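Local structure of MAU2 chromatid cohesion factor homolog (Saccharomyces cerevisiae, 4XDN) at residues A[211-216]-A[299-304]. The protein pairs with SCC2 in the complex required for cohesin to associate with chromosomes, and thereby takes part in sister chromatid cohesion. Residues are numbered along the deposited sequence; the frame is centred on the assembly and turned at random.
Sequences SQWKWF and IKIMPR
The delta methyl of I301 sits over one face of the W213 indole, a CH-pi contact defined by two measurements: I301 CD1 lies 3.6 Å from the centroid of the W213 six-membered ring and 9° off the ring normal. The CG1 branch of I301, anti to its carbonyl carbon (chi1 -68°), reaches across to the indole although the CB bond does not point at the helix. I299 divides its atoms among three side chains. Its CD1 rests on a face of the F216 ring, 3.9 Å from that ring's centroid and 25° off the normal; the nearest ring atom, F216 CG, is 3.5 Å from I299 CD1, so the methyl lies toward the CB side of the ring. I299 CG2 lies between Q212 OE1 and W213 CE3, meeting the latter obliquely at 4.1 Å.

The extended Q212 side chain crosses I299 at a slant, with Q212 CD 3.9 Å from I299 CG1. Q212 OE1 stands 4.1 Å from K300 N, and a water bridges the two, donating to Q212 OE1 at 2.6 Å and accepting from K300 N; a second water donates to both that oxygen and K300 O. The amide oxygen thus receives two bonds, while NE2 is held by V248 O, which should fix the flip of the amide.

The contact joins the first turn of helix 212-228, where S211 OG accepts from K214 N at 3.1 Å as the N-cap, to the first strand of the beta-hairpin 297-302/305-310. L307 and V309 of the partner strand extend the apolar surface, helix 250-266 adds L252, and helix 170-189 packs V178 against I301, its S177 OG hydrogen-bonded to W213 NE1; F216 also packs on an apolar side chain of another protein's chain.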
ATOM      1  N   SER A 211       6.800 -24.806  -7.017  1.00 38.31           N
ATOM      2  CA  SER A 211       5.624 -25.249  -6.279  1.00 36.42           C
ATOM      3  C   SER A 211       4.716 -24.059  -5.997  1.00 32.67           C
ATOM      4  O   SER A 211       5.177 -22.918  -5.919  1.00 30.19           O
ATOM      5  CB  SER A 211       6.027 -25.928  -4.967  1.00 35.77           C
ATOM      6  OG  SER A 211       6.584 -24.996  -4.057  1.00 34.23           O
ATOM      7  N   GLN A 212       3.424 -24.332  -5.847  1.00 31.83           N
ATOM      8  CA  GLN A 212       2.448 -23.298  -5.524  1.00 32.11           C
ATOM      9  C   GLN A 212       2.820 -22.597  -4.224  1.00 29.61           C
ATOM     10  O   GLN A 212       2.660 -21.384  -4.084  1.00 29.20           O
ATOM     11  CB  GLN A 212       1.049 -23.908  -5.412  1.00 32.14           C
ATOM     12  CG  GLN A 212      -0.032 -22.930  -4.992  1.00 29.58           C
ATOM     13  CD  GLN A 212      -1.403 -23.570  -4.949  1.00 30.59           C
ATOM     14  OE1 GLN A 212      -1.567 -24.675  -4.429  1.00 30.71           O
ATOM     15  NE2 GLN A 212      -2.397 -22.882  -5.503  1.00 29.29           N
ATOM     16  N   TRP A 213       3.328 -23.378  -3.280  1.00 28.70           N
ATOM     17  CA  TRP A 213       3.700 -22.872  -1.968  1.00 29.96           C
ATOM     18  C   TRP A 213       4.844 -21.861  -2.058  1.00 29.86           C
ATOM     19  O   TRP A 213       4.764 -20.780  -1.477  1.00 29.03           O
ATOM     20  CB  TRP A 213       4.079 -24.041  -1.056  1.00 33.67           C
ATOM     21  CG  TRP A 213       4.554 -23.647   0.309  1.00 34.24           C
ATOM     22  CD1 TRP A 213       5.723 -24.020   0.903  1.00 37.55           C
ATOM     23  CD2 TRP A 213       3.872 -22.813   1.256  1.00 32.99           C
ATOM     24  NE1 TRP A 213       5.812 -23.471   2.157  1.00 37.38           N
ATOM     25  CE2 TRP A 213       4.689 -22.726   2.399  1.00 34.12           C
ATOM     26  CE3 TRP A 213       2.651 -22.131   1.249  1.00 31.93           C
ATOM     27  CZ2 TRP A 213       4.330 -21.984   3.522  1.00 32.55           C
ATOM     28  CZ3 TRP A 213       2.297 -21.395   2.364  1.00 32.24           C
ATOM     29  CH2 TRP A 213       3.133 -21.328   3.485  1.00 33.82           C
ATOM     30  N   LYS A 214       5.900 -22.201  -2.791  1.00 28.40           N
ATOM     31  CA  LYS A 214       7.042 -21.300  -2.916  1.00 28.58           C
ATOM     32  C   LYS A 214       6.658 -20.016  -3.640  1.00 29.07           C
ATOM     33  O   LYS A 214       7.010 -18.922  -3.206  1.00 29.28           O
ATOM     34  CB  LYS A 214       8.200 -21.973  -3.652  1.00 31.11           C
ATOM     35  CG  LYS A 214       9.370 -21.028  -3.895  1.00 32.54           C
ATOM     36  CD  LYS A 214      10.637 -21.748  -4.325  1.00 34.23           C
ATOM     37  CE  LYS A 214      11.790 -20.761  -4.432  1.00 36.21           C
ATOM     38  NZ  LYS A 214      13.065 -21.397  -4.852  1.00 40.27           N
ATOM     39  N   TRP A 215       5.938 -20.157  -4.748  1.00 29.66           N
ATOM     40  CA  TRP A 215       5.510 -19.006  -5.530  1.00 29.94           C
ATOM     41  C   TRP A 215       4.568 -18.114  -4.730  1.00 30.88           C
ATOM     42  O   TRP A 215       4.569 -16.897  -4.900  1.00 34.27           O
ATOM     43  CB  TRP A 215       4.837 -19.460  -6.827  1.00 29.43           C
ATOM     44  CG  TRP A 215       5.803 -19.693  -7.957  1.00 32.11           C
ATOM     45  CD1 TRP A 215       6.925 -18.966  -8.240  1.00 34.20           C
ATOM     46  CD2 TRP A 215       5.734 -20.723  -8.952  1.00 33.94           C
ATOM     47  NE1 TRP A 215       7.554 -19.477  -9.348  1.00 36.95           N
ATOM     48  CE2 TRP A 215       6.847 -20.558  -9.802  1.00 36.51           C
ATOM     49  CE3 TRP A 215       4.841 -21.770  -9.205  1.00 35.65           C
ATOM     50  CZ2 TRP A 215       7.087 -21.396 -10.889  1.00 38.55           C
ATOM     51  CZ3 TRP A 215       5.083 -22.603 -10.283  1.00 37.02           C
ATOM     52  CH2 TRP A 215       6.196 -22.411 -11.112  1.00 39.41           C
ATOM     53  N   PHE A 216       3.771 -18.716  -3.856  1.00 30.52           N
ATOM     54  CA  PHE A 216       2.918 -17.938  -2.966  1.00 28.35           C
ATOM     55  C   PHE A 216       3.763 -17.101  -2.010  1.00 27.75           C
ATOM     56  O   PHE A 216       3.531 -15.906  -1.842  1.00 26.13           O
ATOM     57  CB  PHE A 216       1.985 -18.846  -2.167  1.00 28.00           C
ATOM     58  CG  PHE A 216       1.403 -18.183  -0.953  1.00 25.47           C
ATOM     59  CD1 PHE A 216       0.439 -17.195  -1.084  1.00 25.84           C
ATOM     60  CD2 PHE A 216       1.827 -18.534   0.316  1.00 25.11           C
ATOM     61  CE1 PHE A 216      -0.093 -16.575   0.030  1.00 25.01           C
ATOM     62  CE2 PHE A 216       1.299 -17.916   1.433  1.00 24.81           C
ATOM     63  CZ  PHE A 216       0.337 -16.933   1.289  1.00 26.38           C
ATOM     64  N   ILE A 299      -4.282 -23.565  -0.701  1.00 30.79           N
ATOM     65  CA  ILE A 299      -2.972 -24.116  -1.020  1.00 30.83           C
ATOM     66  C   ILE A 299      -2.767 -25.432  -0.281  1.00 33.69           C
ATOM     67  O   ILE A 299      -2.541 -25.445   0.928  1.00 35.52           O
ATOM     68  CB  ILE A 299      -1.837 -23.142  -0.650  1.00 30.15           C
ATOM     69  CG1 ILE A 299      -1.975 -21.844  -1.450  1.00 27.53           C
ATOM     70  CG2 ILE A 299      -0.472 -23.785  -0.911  1.00 31.26           C
ATOM     71  CD1 ILE A 299      -1.030 -20.745  -1.019  1.00 27.46           C
ATOM     72  N   LYS A 300      -2.845 -26.537  -1.014  1.00 34.01           N
ATOM     73  CA  LYS A 300      -2.612 -27.852  -0.435  1.00 36.91           C
ATOM     74  C   LYS A 300      -1.115 -28.145  -0.390  1.00 38.16           C
ATOM     75  O   LYS A 300      -0.551 -28.726  -1.317  1.00 40.75           O
ATOM     76  CB  LYS A 300      -3.355 -28.927  -1.233  1.00 38.91           C
ATOM     77  CG  LYS A 300      -4.863 -28.729  -1.242  1.00 44.31           C
ATOM     78  CD  LYS A 300      -5.574 -29.730  -2.142  1.00 49.27           C
ATOM     79  CE  LYS A 300      -7.062 -29.421  -2.236  1.00 53.08           C
ATOM     80  NZ  LYS A 300      -7.802 -30.421  -3.059  1.00 57.39           N
ATOM     81  N   ILE A 301      -0.479 -27.717   0.696  1.00 37.36           N
ATOM     82  CA  ILE A 301       0.948 -27.937   0.904  1.00 36.87           C
ATOM     83  C   ILE A 301       1.244 -29.429   0.980  1.00 39.90           C
ATOM     84  O   ILE A 301       2.165 -29.931   0.332  1.00 42.39           O
ATOM     85  CB  ILE A 301       1.432 -27.239   2.195  1.00 37.83           C
ATOM     86  CG1 ILE A 301       1.372 -25.720   2.019  1.00 36.87           C
ATOM     87  CG2 ILE A 301       2.854 -27.670   2.557  1.00 40.72           C
ATOM     88  CD1 ILE A 301       1.593 -24.935   3.298  1.00 37.97           C
ATOM     89  N   MET A 302       0.451 -30.127   1.781  1.00 40.76           N
ATOM     90  CA  MET A 302       0.580 -31.566   1.944  1.00 44.96           C
ATOM     91  C   MET A 302      -0.799 -32.156   2.164  1.00 46.24           C
ATOM     92  O   MET A 302      -1.743 -31.426   2.466  1.00 47.99           O
ATOM     93  CB  MET A 302       1.484 -31.906   3.130  1.00 47.76           C
ATOM     94  CG  MET A 302       2.794 -32.562   2.760  1.00 50.82           C
ATOM     95  SD  MET A 302       3.642 -33.229   4.205  1.00 49.83           S
ATOM     96  CE  MET A 302       2.821 -34.810   4.386  1.00 38.23           C
ATOM     97  N   PRO A 303      -0.926 -33.479   2.002  1.00 47.64           N
ATOM     98  CA  PRO A 303      -2.133 -34.121   2.521  1.00 49.73           C
ATOM     99  C   PRO A 303      -2.276 -33.821   4.009  1.00 50.67           C
ATOM    100  O   PRO A 303      -1.362 -34.111   4.784  1.00 53.21           O
ATOM    101  CB  PRO A 303      -1.884 -35.608   2.257  1.00 51.51           C
ATOM    102  CG  PRO A 303      -0.949 -35.627   1.096  1.00 50.40           C
ATOM    103  CD  PRO A 303      -0.072 -34.420   1.259  1.00 48.53           C
ATOM    104  N   ARG A 304      -3.401 -33.218   4.379  1.00 48.55           N
ATOM    105  CA  ARG A 304      -3.683 -32.797   5.751  1.00 47.79           C
ATOM    106  C   ARG A 304      -2.856 -31.578   6.153  1.00 42.84           C
ATOM    107  O   ARG A 304      -2.631 -31.335   7.338  1.00 42.33           O
ATOM    108  CB  ARG A 304      -3.444 -33.939   6.749  1.00 53.18           C
ATOM    109  CG  ARG A 304      -3.955 -35.316   6.312  1.00 59.39           C
ATOM    110  CD  ARG A 304      -5.298 -35.263   5.586  1.00 64.02           C
ATOM    111  NE  ARG A 304      -6.242 -34.320   6.182  1.00 68.56           N
ATOM    112  CZ  ARG A 304      -7.084 -34.607   7.171  1.00 73.57           C
ATOM    113  NH1 ARG A 304      -7.116 -35.822   7.704  1.00 77.11           N
ATOM    114  NH2 ARG A 304      -7.899 -33.666   7.628  1.00 73.93           N
TER
HETATM  115  O   HOH W   1      -3.310 -26.480  -3.864  1.00 37.98           O
HETATM  116  O   HOH W   2       0.295 -26.649  -3.440  1.00 40.32           O